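Local coordinates for protein L-asparaginase 1 (Escherichia coli, PDB 6NXC) that hydrolyses L-asparagine to L-aspartate and ammonia as an allosterically activated cytoplasmic homotetramer, at residues A120-L128 / H217-I227. The protein carries 1 engineered substitution. Residues are numbered along the deposited sequence; the frame is centred on the assembly and turned at random.
Sequences ALSFMLENL and HGEGELIVHPI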
loop_
_atom_site.group_PDB
_atom_site.type_symbol
_atom_site.label_atom_id
_atom_site.label_comp_id
_atom_site.label_asym_id
_atom_site.label_seq_id
_atom_site.Cartn_x
_atom_site.Cartn_y
_atom_site.Cartn_z
ATOM N N ALA B 120 4.914 -8.909 -25.582
ATOM C CA ALA B 120 5.041 -9.347 -27.001
ATOM C C ALA B 120 4.273 -10.629 -27.253
ATOM O O ALA B 120 3.540 -10.692 -28.282
ATOM C CB ALA B 120 6.449 -9.481 -27.379
ATOM N N LEU B 121 4.437 -11.621 -26.397
ATOM C CA LEU B 121 3.774 -12.916 -26.623
ATOM C C LEU B 121 2.275 -12.701 -26.677
ATOM O O LEU B 121 1.570 -13.409 -27.417
ATOM C CB LEU B 121 4.163 -13.964 -25.570
ATOM C CG LEU B 121 5.620 -14.368 -25.638
ATOM C CD1 LEU B 121 5.920 -15.274 -24.473
ATOM C CD2 LEU B 121 5.944 -15.066 -26.988
ATOM N N SER B 122 1.714 -11.788 -25.862
ATOM C CA SER B 122 0.284 -11.535 -25.824
ATOM C C SER B 122 -0.287 -11.184 -27.209
ATOM O O SER B 122 -1.374 -11.612 -27.557
ATOM C CB SER B 122 -0.167 -10.518 -24.794
ATOM O OG SER B 122 0.118 -9.198 -25.156
ATOM N N PHE B 123 0.358 -10.303 -27.937
ATOM C CA PHE B 123 -0.032 -9.889 -29.302
ATOM C C PHE B 123 0.269 -10.952 -30.327
ATOM O O PHE B 123 -0.580 -11.132 -31.194
ATOM C CB PHE B 123 0.706 -8.591 -29.658
ATOM C CG PHE B 123 0.332 -7.501 -28.700
ATOM C CD1 PHE B 123 -0.929 -6.979 -28.709
ATOM C CD2 PHE B 123 1.265 -6.950 -27.830
ATOM C CE1 PHE B 123 -1.280 -5.966 -27.826
ATOM C CE2 PHE B 123 0.934 -5.927 -26.983
ATOM C CZ PHE B 123 -0.348 -5.458 -26.960
ATOM N N MET B 124 1.335 -11.746 -30.139
ATOM C CA MET B 124 1.785 -12.691 -31.197
ATOM C C MET B 124 0.866 -13.936 -31.174
ATOM O O MET B 124 0.611 -14.513 -32.249
ATOM C CB MET B 124 3.245 -13.128 -30.931
ATOM C CG MET B 124 4.172 -12.010 -31.170
ATOM S SD MET B 124 5.799 -12.484 -30.614
ATOM C CE MET B 124 6.179 -13.382 -32.097
ATOM N N LEU B 125 0.414 -14.376 -29.989
ATOM C CA LEU B 125 -0.240 -15.701 -29.851
ATOM C C LEU B 125 -1.762 -15.490 -30.030
ATOM O O LEU B 125 -2.500 -15.284 -29.029
ATOM C CB LEU B 125 0.070 -16.324 -28.487
ATOM C CG LEU B 125 1.526 -16.567 -28.169
ATOM C CD1 LEU B 125 1.765 -17.290 -26.840
ATOM C CD2 LEU B 125 2.141 -17.410 -29.232
ATOM N N GLU B 126 -2.313 -15.729 -31.198
ATOM C CA GLU B 126 -3.779 -15.566 -31.433
ATOM C C GLU B 126 -4.436 -16.945 -31.280
ATOM O O GLU B 126 -3.746 -17.952 -31.568
ATOM C CB GLU B 126 -3.983 -15.014 -32.868
ATOM C CG GLU B 126 -5.427 -15.156 -33.391
ATOM C CD GLU B 126 -5.686 -14.748 -34.844
ATOM O OE1 GLU B 126 -6.881 -14.536 -35.208
ATOM O OE2 GLU B 126 -4.714 -14.659 -35.614
ATOM N N ASN B 127 -5.650 -16.984 -30.767
ATOM C CA ASN B 127 -6.386 -18.238 -30.424
ATOM C C ASN B 127 -5.657 -19.035 -29.350
ATOM O O ASN B 127 -5.550 -20.297 -29.455
ATOM C CB ASN B 127 -6.646 -19.127 -31.637
ATOM C CG ASN B 127 -7.365 -18.403 -32.738
ATOM O OD1 ASN B 127 -8.046 -17.425 -32.495
ATOM N ND2 ASN B 127 -7.103 -18.820 -33.960
ATOM N N LEU B 128 -5.068 -18.318 -28.390
ATOM C CA LEU B 128 -4.362 -19.003 -27.277
ATOM C C LEU B 128 -5.391 -19.700 -26.370
ATOM O O LEU B 128 -6.171 -18.983 -25.733
ATOM C CB LEU B 128 -3.581 -17.964 -26.450
ATOM C CG LEU B 128 -2.743 -18.572 -25.344
ATOM C CD1 LEU B 128 -1.708 -19.587 -25.760
ATOM C CD2 LEU B 128 -1.991 -17.507 -24.607
ATOM N N HIS B 217 -10.878 -12.906 -27.019
ATOM C CA HIS B 217 -10.377 -14.278 -27.166
ATOM C C HIS B 217 -10.861 -14.815 -28.508
ATOM O O HIS B 217 -12.016 -14.587 -28.832
ATOM C CB HIS B 217 -10.764 -15.200 -26.014
ATOM C CG HIS B 217 -9.509 -15.893 -25.644
ATOM N ND1 HIS B 217 -8.852 -15.633 -24.461
ATOM C CD2 HIS B 217 -8.662 -16.622 -26.425
ATOM C CE1 HIS B 217 -7.680 -16.254 -24.497
ATOM N NE2 HIS B 217 -7.533 -16.867 -25.717
ATOM N N GLY B 218 -9.957 -15.355 -29.310
ATOM C CA GLY B 218 -10.291 -16.047 -30.559
ATOM C C GLY B 218 -10.633 -17.506 -30.326
ATOM O O GLY B 218 -10.852 -17.907 -29.159
ATOM N N GLU B 219 -10.769 -18.287 -31.392
ATOM C CA GLU B 219 -11.109 -19.700 -31.239
ATOM C C GLU B 219 -10.417 -20.493 -32.324
ATOM O O GLU B 219 -10.355 -20.010 -33.420
ATOM C CB GLU B 219 -12.623 -19.872 -31.386
ATOM C CG GLU B 219 -13.196 -19.223 -32.615
ATOM C CD GLU B 219 -13.396 -17.710 -32.504
ATOM O OE1 GLU B 219 -13.427 -17.082 -33.561
ATOM O OE2 GLU B 219 -13.500 -17.185 -31.370
ATOM N N GLY B 220 -10.123 -21.752 -32.041
ATOM C CA GLY B 220 -9.456 -22.599 -33.026
ATOM C C GLY B 220 -8.000 -22.806 -32.703
ATOM O O GLY B 220 -7.551 -22.536 -31.510
ATOM N N GLU B 221 -7.239 -23.296 -33.705
ATOM C CA GLU B 221 -5.820 -23.659 -33.441
ATOM C C GLU B 221 -4.941 -22.391 -33.320
ATOM O O GLU B 221 -5.246 -21.361 -33.899
ATOM C CB GLU B 221 -5.185 -24.528 -34.535
ATOM C CG GLU B 221 -5.021 -25.991 -34.092
ATOM C CD GLU B 221 -4.057 -26.305 -32.947
ATOM O OE1 GLU B 221 -3.369 -25.378 -32.550
ATOM O OE2 GLU B 221 -3.986 -27.499 -32.462
ATOM N N LEU B 222 -3.940 -22.504 -32.460
ATOM C CA LEU B 222 -3.047 -21.364 -32.143
ATOM C C LEU B 222 -2.500 -20.858 -33.460
ATOM O O LEU B 222 -2.016 -21.681 -34.280
ATOM C CB LEU B 222 -1.922 -21.861 -31.229
ATOM C CG LEU B 222 -0.862 -20.825 -30.838
ATOM C CD1 LEU B 222 -1.475 -19.800 -29.927
ATOM C CD2 LEU B 222 0.314 -21.530 -30.180
ATOM N N ILE B 223 -2.422 -19.532 -33.618
ATOM C CA ILE B 223 -1.797 -18.868 -34.778
ATOM C C ILE B 223 -0.700 -17.944 -34.265
ATOM O O ILE B 223 -0.974 -17.185 -33.346
ATOM C CB ILE B 223 -2.838 -18.156 -35.643
ATOM C CG1 ILE B 223 -3.724 -19.208 -36.335
ATOM C CG2 ILE B 223 -2.136 -17.249 -36.639
ATOM C CD1 ILE B 223 -5.017 -18.652 -36.937
ATOM N N VAL B 224 0.522 -18.108 -34.757
ATOM C CA VAL B 224 1.600 -17.196 -34.307
ATOM C C VAL B 224 1.816 -16.057 -35.327
ATOM O O VAL B 224 2.098 -16.339 -36.494
ATOM C CB VAL B 224 2.893 -17.928 -33.998
ATOM C CG1 VAL B 224 3.890 -16.826 -33.601
ATOM C CG2 VAL B 224 2.689 -18.971 -32.898
ATOM N N HIS B 225 1.525 -14.802 -34.955
ATOM C CA HIS B 225 1.740 -13.648 -35.852
ATOM C C HIS B 225 3.209 -13.320 -35.731
ATOM O O HIS B 225 3.783 -13.329 -34.626
ATOM C CB HIS B 225 0.941 -12.430 -35.439
ATOM C CG HIS B 225 -0.508 -12.611 -35.697
ATOM N ND1 HIS B 225 -1.073 -12.475 -36.940
ATOM C CD2 HIS B 225 -1.525 -12.866 -34.839
ATOM C CE1 HIS B 225 -2.375 -12.750 -36.858
ATOM N NE2 HIS B 225 -2.679 -12.964 -35.575
ATOM N N PRO B 226 3.898 -13.081 -36.873
ATOM C CA PRO B 226 5.312 -12.719 -36.788
ATOM C C PRO B 226 5.504 -11.391 -36.066
ATOM O O PRO B 226 4.752 -10.511 -36.183
ATOM C CB PRO B 226 5.719 -12.616 -38.301
ATOM C CG PRO B 226 4.411 -12.124 -38.936
ATOM C CD PRO B 226 3.333 -12.962 -38.219
ATOM N N ILE B 227 6.630 -11.258 -35.363
ATOM C CA ILE B 227 7.086 -9.948 -34.849
ATOM C C ILE B 227 8.505 -9.853 -35.347
ATOM O O ILE B 227 9.367 -10.798 -35.130
ATOM C CB ILE B 227 7.022 -9.644 -33.337
ATOM C CG1 ILE B 227 5.683 -9.212 -32.775
ATOM C CG2 ILE B 227 7.965 -8.469 -33.014
ATOM C CD1 ILE B 227 5.745 -8.795 -31.283
HETATM O O HOH W 1 -5.843 -23.208 -29.509
HETATM O O HOH W 2 -6.961 -14.362 -29.821
#
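N127 sits inside the bend of loop 217-222, next to a two-stranded antiparallel ribbon formed by 125-126 and 223-224, where helix 114-124 runs out. Its ND2 donates to E221 O at 3.1 Å, with the acceptor almost in the amide plane, while OD1 lies 3.1 Å from E219 N. Asparagine suits this place because it tolerates the left-handed backbone (phi 62°, psi 38°) and its short amide turns an N-H to the loop; a leucine here would probably leave E221 O without its amide donor, losing a side-chain tie. In the ribbon, E126 N donates to I223 O and I223 N to E126 O, each at 2.9 Å, and H225 N reaches a lone pair of M124 O. On the face bearing E126, an acid facing an imidazole, H225 NE2 donates a weak bond to E126 OE2, the planes 16° apart; CG anti to the backbone N (chi1 164°) and an extended chain carry the carboxylate there. Apolar L125 CD2 packs alongside V224 CG2 on the other face. Unbranched, flexible M124 crosses I227 at about a right angle. Farther out, helix 85-98 backs M124. One water ties N127 to the loop, donating to N127 O and G220 O.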